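Local structure of kinase-associated protein B (Bacillus cereus, 1Y71) at the interface of chains A and B. The protein is of unknown function but belongs to the KapB family, whose name links it to bacterial kinases, and forms a two-fold symmetric pair in the crystal. Numbering follows the deposited sequence. Chains: chain A/B, Kinase-associated protein B.

Contact 1: the interface of chains A and B. Residues chain A 85-88; chain B 70, 90-91.
A:Glu87 reaches across to B:Phe70, B:Asp90 and B:Tyr91, joining two copies of a KapB-family protein; this patch is one part of a two-fold symmetric interface, which may or may not be the dimer in solution. The tight part is around B:Phe70. Its ring comes tip first, CZ touching the backbone at A:Glu87 CA at 3.4 Å, and the same corner of the ring lies 3.2 Å from the carbonyl oxygen, A:Gly86 O. B:Phe70 has CG anti to its own backbone N (chi1 180°), which sends the ring out toward chain A. The A:Glu87 side chain then runs over one face of that ring, with CG 4.0 Å above the plane and displaced toward the rim. Within chain B, B:Phe70 CB sits on a face of the B:Tyr91 ring and probably helps to set where the phenylalanine stands. Beyond CG the glutamate is extended, with CG beside its backbone N (chi1 -58°), and this carries the carboxylate to the start of helix 91-104. There its oxygen OE2 lies 3.7 Å from B:Tyr91 CB, while OE1 turns to the carboxylate of B:Asp90, 2.5 Å from OD2. Two carboxylates, their planes 51° apart, can only accept at such a pair: it is a clash unless a proton is shared, which the model does not show, so the distance is doubtful. The start of the helix might ease the negative charge gathered here. The looser side carries a water. Water 1 bridges the two acids, 3.1 Å from A:Glu87 OE1 and 3.2 Å from B:Asp90 OD1. At the other end of the segment A:Glu85 hides very little surface against chain B. A:Ile88 adds mainly its backbone oxygen, which rests against B:Asp90 CA.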
ATOM      1  N   GLU A  85     -10.334   5.285   3.019  1.00 26.44           N
ATOM      2  CA  GLU A  85     -10.308   4.144   3.909  1.00 27.00           C
ATOM      3  C   GLU A  85     -10.085   2.806   3.265  1.00 26.46           C
ATOM      4  O   GLU A  85     -10.180   1.789   3.956  1.00 28.74           O
ATOM      5  CB  GLU A  85     -11.539   4.109   4.799  1.00 28.98           C
ATOM      6  CG  GLU A  85     -11.153   4.371   6.274  1.00 30.01           C
ATOM      7  CD  GLU A  85     -12.308   4.772   7.076  1.00 33.69           C
ATOM      8  OE1 GLU A  85     -12.790   5.893   6.750  1.00 37.44           O
ATOM      9  OE2 GLU A  85     -12.743   3.978   8.003  1.00 35.59           O
ATOM     10  N   GLY A  86      -9.786   2.781   1.968  1.00 24.03           N
ATOM     11  CA  GLY A  86      -9.524   1.516   1.299  1.00 22.85           C
ATOM     12  C   GLY A  86      -8.087   1.037   1.486  1.00 22.13           C
ATOM     13  O   GLY A  86      -7.274   1.662   2.192  1.00 21.35           O
ATOM     14  N   GLU A  87      -7.759  -0.077   0.828  1.00 21.39           N
ATOM     15  CA  GLU A  87      -6.411  -0.589   0.893  1.00 21.68           C
ATOM     16  C   GLU A  87      -5.495   0.308   0.068  1.00 22.47           C
ATOM     17  O   GLU A  87      -5.913   0.936  -0.913  1.00 22.64           O
ATOM     18  CB  GLU A  87      -6.345  -2.031   0.369  1.00 21.01           C
ATOM     19  CG  GLU A  87      -7.225  -3.025   1.089  1.00 20.77           C
ATOM     20  CD  GLU A  87      -6.940  -4.453   0.623  1.00 23.11           C
ATOM     21  OE1 GLU A  87      -6.394  -4.643  -0.474  1.00 29.39           O
ATOM     22  OE2 GLU A  87      -7.299  -5.394   1.318  1.00 28.15           O
ATOM     23  N   ILE A  88      -4.234   0.357   0.449  1.00 21.37           N
ATOM     24  CA  ILE A  88      -3.256   1.113  -0.358  1.00 21.65           C
ATOM     25  C   ILE A  88      -2.651   0.167  -1.414  1.00 21.95           C
ATOM     26  O   ILE A  88      -1.970  -0.777  -1.062  1.00 22.51           O
ATOM     27  CB  ILE A  88      -2.174   1.740   0.544  1.00 21.69           C
ATOM     28  CG1 ILE A  88      -2.842   2.721   1.550  1.00 20.16           C
ATOM     29  CG2 ILE A  88      -1.016   2.418  -0.308  1.00 21.09           C
ATOM     30  CD1 ILE A  88      -1.853   3.276   2.643  1.00 22.14           C
TER
ATOM     31  N   PHE B  70      -6.135  -5.665   8.038  1.00 19.79           N
ATOM     32  CA  PHE B  70      -5.905  -4.367   7.425  1.00 20.21           C
ATOM     33  C   PHE B  70      -6.352  -3.233   8.353  1.00 20.22           C
ATOM     34  O   PHE B  70      -7.490  -3.215   8.859  1.00 20.18           O
ATOM     35  CB  PHE B  70      -6.567  -4.282   6.008  1.00 19.62           C
ATOM     36  CG  PHE B  70      -6.356  -2.965   5.345  1.00 20.72           C
ATOM     37  CD1 PHE B  70      -5.063  -2.503   5.101  1.00 15.29           C
ATOM     38  CD2 PHE B  70      -7.441  -2.135   5.048  1.00 20.51           C
ATOM     39  CE1 PHE B  70      -4.844  -1.243   4.506  1.00 20.98           C
ATOM     40  CE2 PHE B  70      -7.226  -0.893   4.458  1.00 18.22           C
ATOM     41  CZ  PHE B  70      -5.926  -0.443   4.209  1.00 19.81           C
ATOM     42  N   ASP B  90      -0.658  -3.791  -1.862  1.00 20.46           N
ATOM     43  CA  ASP B  90      -2.057  -3.958  -1.517  1.00 20.65           C
ATOM     44  C   ASP B  90      -2.178  -5.008  -0.426  1.00 19.58           C
ATOM     45  O   ASP B  90      -1.569  -6.091  -0.541  1.00 20.01           O
ATOM     46  CB  ASP B  90      -2.838  -4.441  -2.738  1.00 20.34           C
ATOM     47  CG  ASP B  90      -4.278  -4.696  -2.418  1.00 22.24           C
ATOM     48  OD1 ASP B  90      -4.712  -5.879  -2.283  1.00 21.91           O
ATOM     49  OD2 ASP B  90      -4.982  -3.686  -2.319  1.00 25.27           O
ATOM     50  N   TYR B  91      -2.950  -4.707   0.626  1.00 20.33           N
ATOM     51  CA  TYR B  91      -2.967  -5.554   1.814  1.00 19.27           C
ATOM     52  C   TYR B  91      -3.355  -6.971   1.366  1.00 19.87           C
ATOM     53  O   TYR B  91      -2.676  -7.947   1.687  1.00 19.12           O
ATOM     54  CB  TYR B  91      -3.977  -5.058   2.888  1.00 20.52           C
ATOM     55  CG  TYR B  91      -4.146  -6.078   4.016  1.00 18.86           C
ATOM     56  CD1 TYR B  91      -3.352  -6.020   5.156  1.00 18.33           C
ATOM     57  CD2 TYR B  91      -5.078  -7.101   3.914  1.00 20.42           C
ATOM     58  CE1 TYR B  91      -3.470  -6.956   6.166  1.00 15.44           C
ATOM     59  CE2 TYR B  91      -5.227  -8.066   4.922  1.00 21.24           C
ATOM     60  CZ  TYR B  91      -4.429  -7.986   6.039  1.00 19.73           C
ATOM     61  OH  TYR B  91      -4.576  -8.942   7.014  1.00 19.82           O
TER
HETATM   62  O   HOH W   1      -7.886  -6.157  -2.683  1.00 35.08           O

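Contact 2: the interface of chains A and B. Residues chain A 70, 89-92; chain B 87-90.
B:Glu87 puts its carboxylate onto the first turn of helix 91-104 in chain A, in the manner of a cap lent by the neighbouring KapB-family chain to the helix N-terminus. Hydrogen bonds come first. The backbone A:Thr92 N donates to B:Glu87 OE1 at 3.1 Å, nearly straight at 168°, although it meets that oxygen from above the carboxylate plane, 47° out of it. The hydroxyl A:Thr92 OG1 donates to B:Glu87 OE2 at 2.5 Å, a short bond that uses the syn lone pair. OG1 lies anti to the threonine's own carbonyl carbon (chi1 -61°), beside the backbone N, and that is what lets the hydroxyl and the N-H of one residue grip both oxygens of one acid. With two bonds the rotation of the carboxylate is fixed, and the backbone N-H in the first turn of the helix may favour its negative charge. A second kind of contact is acid against acid. A:Asp90 OD2 stands 2.5 Å from B:Glu87 OE1, the oxygen that also takes the A:Thr92 N-H; both can only accept unless a proton is shared, so the distance is doubtful. Packing on aromatic rings makes the third kind. B:Glu87 CG rests over one face of the A:Phe70 ring, 4.0 Å from its centroid, a CH-pi contact, and the tip of the ring, CZ, presses on B:Glu87 CA at 3.4 Å. A:Tyr91 backs this up: its CB touches B:Glu87 CD, and the centre of its ring carries A:Phe70 CB on one face, which probably steadies the phenylalanine. Last come backbone meetings near the two-fold axis. The carbonyl oxygens A:Pro89 O and B:Ile88 O lie 3.2 Å apart, both able only to accept, and thus form an unfavourable close pair. B:Pro89 CA packs on A:Asp90 CB at 4.0 Å, and A:Asp90 N and B:Asp90 N come to 3.6 Å without bonding.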
ATOM      1  N   PHE A  70       6.282   8.230  -6.485  1.00 23.19           N
ATOM      2  CA  PHE A  70       6.089   7.533  -5.224  1.00 22.42           C
ATOM      3  C   PHE A  70       6.894   8.281  -4.172  1.00 22.39           C
ATOM      4  O   PHE A  70       8.059   8.604  -4.409  1.00 19.17           O
ATOM      5  CB  PHE A  70       6.539   6.071  -5.287  1.00 22.79           C
ATOM      6  CG  PHE A  70       6.407   5.338  -3.948  1.00 22.40           C
ATOM      7  CD1 PHE A  70       5.180   5.192  -3.330  1.00 20.38           C
ATOM      8  CD2 PHE A  70       7.536   4.787  -3.334  1.00 21.07           C
ATOM      9  CE1 PHE A  70       5.061   4.542  -2.107  1.00 19.92           C
ATOM     10  CE2 PHE A  70       7.451   4.153  -2.119  1.00 22.09           C
ATOM     11  CZ  PHE A  70       6.227   4.017  -1.482  1.00 20.28           C
ATOM     12  N   PRO A  89      -2.906   0.417  -2.710  1.00 22.71           N
ATOM     13  CA  PRO A  89      -2.350  -0.481  -3.706  1.00 22.21           C
ATOM     14  C   PRO A  89      -0.852  -0.237  -3.866  1.00 21.92           C
ATOM     15  O   PRO A  89      -0.335   0.837  -3.517  1.00 21.00           O
ATOM     16  CB  PRO A  89      -3.093  -0.096  -5.003  1.00 22.80           C
ATOM     17  CG  PRO A  89      -3.500   1.320  -4.816  1.00 24.30           C
ATOM     18  CD  PRO A  89      -3.645   1.540  -3.316  1.00 23.18           C
ATOM     19  N   ASP A  90      -0.149  -1.223  -4.399  1.00 20.90           N
ATOM     20  CA  ASP A  90       1.248  -0.988  -4.728  1.00 19.82           C
ATOM     21  C   ASP A  90       1.414   0.162  -5.754  1.00 19.54           C
ATOM     22  O   ASP A  90       0.735   0.199  -6.790  1.00 18.51           O
ATOM     23  CB  ASP A  90       1.885  -2.244  -5.253  1.00 20.25           C
ATOM     24  CG  ASP A  90       3.273  -1.991  -5.746  1.00 21.93           C
ATOM     25  OD1 ASP A  90       3.415  -1.844  -6.953  1.00 20.84           O
ATOM     26  OD2 ASP A  90       4.189  -1.811  -4.918  1.00 24.31           O
ATOM     27  N   TYR A  91       2.320   1.091  -5.467  1.00 18.92           N
ATOM     28  CA  TYR A  91       2.462   2.270  -6.314  1.00 19.72           C
ATOM     29  C   TYR A  91       2.649   1.907  -7.792  1.00 20.26           C
ATOM     30  O   TYR A  91       1.936   2.416  -8.659  1.00 19.27           O
ATOM     31  CB  TYR A  91       3.614   3.156  -5.837  1.00 19.01           C
ATOM     32  CG  TYR A  91       3.798   4.331  -6.770  1.00 19.88           C
ATOM     33  CD1 TYR A  91       3.091   5.525  -6.584  1.00 19.74           C
ATOM     34  CD2 TYR A  91       4.643   4.218  -7.906  1.00 21.98           C
ATOM     35  CE1 TYR A  91       3.243   6.614  -7.483  1.00 19.77           C
ATOM     36  CE2 TYR A  91       4.787   5.297  -8.818  1.00 20.63           C
ATOM     37  CZ  TYR A  91       4.098   6.473  -8.600  1.00 23.22           C
ATOM     38  OH  TYR A  91       4.246   7.516  -9.500  1.00 20.58           O
ATOM     39  N   THR A  92       3.624   1.052  -8.092  1.00 20.37           N
ATOM     40  CA  THR A  92       3.910   0.777  -9.502  1.00 21.01           C
ATOM     41  C   THR A  92       2.744   0.046 -10.188  1.00 21.25           C
ATOM     42  O   THR A  92       2.396   0.372 -11.333  1.00 20.54           O
ATOM     43  CB  THR A  92       5.229   0.006  -9.658  1.00 21.32           C
ATOM     44  OG1 THR A  92       6.285   0.816  -9.133  1.00 21.94           O
ATOM     45  CG2 THR A  92       5.541  -0.375 -11.135  1.00 22.21           C
TER
ATOM     46  N   GLU B  87       7.755   0.494  -1.593  1.00 19.26           N
ATOM     47  CA  GLU B  87       6.349   0.646  -1.969  1.00 20.12           C
ATOM     48  C   GLU B  87       5.500  -0.134  -1.002  1.00 19.86           C
ATOM     49  O   GLU B  87       5.956  -1.115  -0.411  1.00 19.13           O
ATOM     50  CB  GLU B  87       6.081   0.210  -3.428  1.00 19.69           C
ATOM     51  CG  GLU B  87       6.766   1.117  -4.476  1.00 20.53           C
ATOM     52  CD  GLU B  87       6.398   0.756  -5.889  1.00 20.83           C
ATOM     53  OE1 GLU B  87       5.604  -0.180  -6.081  1.00 21.86           O
ATOM     54  OE2 GLU B  87       6.902   1.403  -6.828  1.00 20.44           O
ATOM     55  N   ILE B  88       4.271   0.326  -0.820  1.00 19.76           N
ATOM     56  CA  ILE B  88       3.344  -0.358   0.055  1.00 19.15           C
ATOM     57  C   ILE B  88       2.444  -1.238  -0.818  1.00 19.20           C
ATOM     58  O   ILE B  88       1.704  -0.733  -1.674  1.00 20.88           O
ATOM     59  CB  ILE B  88       2.506   0.634   0.917  1.00 18.54           C
ATOM     60  CG1 ILE B  88       3.445   1.543   1.728  1.00 19.68           C
ATOM     61  CG2 ILE B  88       1.505  -0.151   1.828  1.00 19.24           C
ATOM     62  CD1 ILE B  88       2.725   2.602   2.474  1.00 25.96           C
ATOM     63  N   PRO B  89       2.521  -2.555  -0.633  1.00 20.38           N
ATOM     64  CA  PRO B  89       1.698  -3.444  -1.430  1.00 21.23           C
ATOM     65  C   PRO B  89       0.244  -3.364  -0.986  1.00 20.28           C
ATOM     66  O   PRO B  89      -0.031  -2.933   0.122  1.00 20.71           O
ATOM     67  CB  PRO B  89       2.238  -4.844  -1.114  1.00 20.41           C
ATOM     68  CG  PRO B  89       2.993  -4.726   0.118  1.00 21.46           C
ATOM     69  CD  PRO B  89       3.389  -3.276   0.317  1.00 22.27           C
ATOM     70  N   ASP B  90      -0.658  -3.791  -1.862  1.00 20.46           N
ATOM     71  CA  ASP B  90      -2.057  -3.958  -1.517  1.00 20.65           C
ATOM     72  C   ASP B  90      -2.178  -5.008  -0.426  1.00 19.58           C
ATOM     73  O   ASP B  90      -1.569  -6.091  -0.541  1.00 20.01           O
ATOM     74  CB  ASP B  90      -2.838  -4.441  -2.738  1.00 20.34           C
ATOM     75  CG  ASP B  90      -4.278  -4.696  -2.418  1.00 22.24           C
ATOM     76  OD1 ASP B  90      -4.712  -5.879  -2.283  1.00 21.91           O
ATOM     77  OD2 ASP B  90      -4.982  -3.686  -2.319  1.00 25.27           O
TER

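The centres of contact 1 and contact 2, taken over their C-alpha atoms, lie about 10 Å apart, and both include B:Asp90. They come from the same stretch of the protein, residues 85 to 92, with Phe70 from another loop, used once from each side of the two-fold axis. In each, one chain's Glu87 meets the other's Phe70, Asp90 and Tyr91, so the segment between strand 81-83 and helix 91-104 both gives and receives. B:Asp90 faces the partner's glutamate in contact 1 and the axis in contact 2. Such reciprocity suits a symmetric dimer, though the structure alone does not show that it forms in the cell.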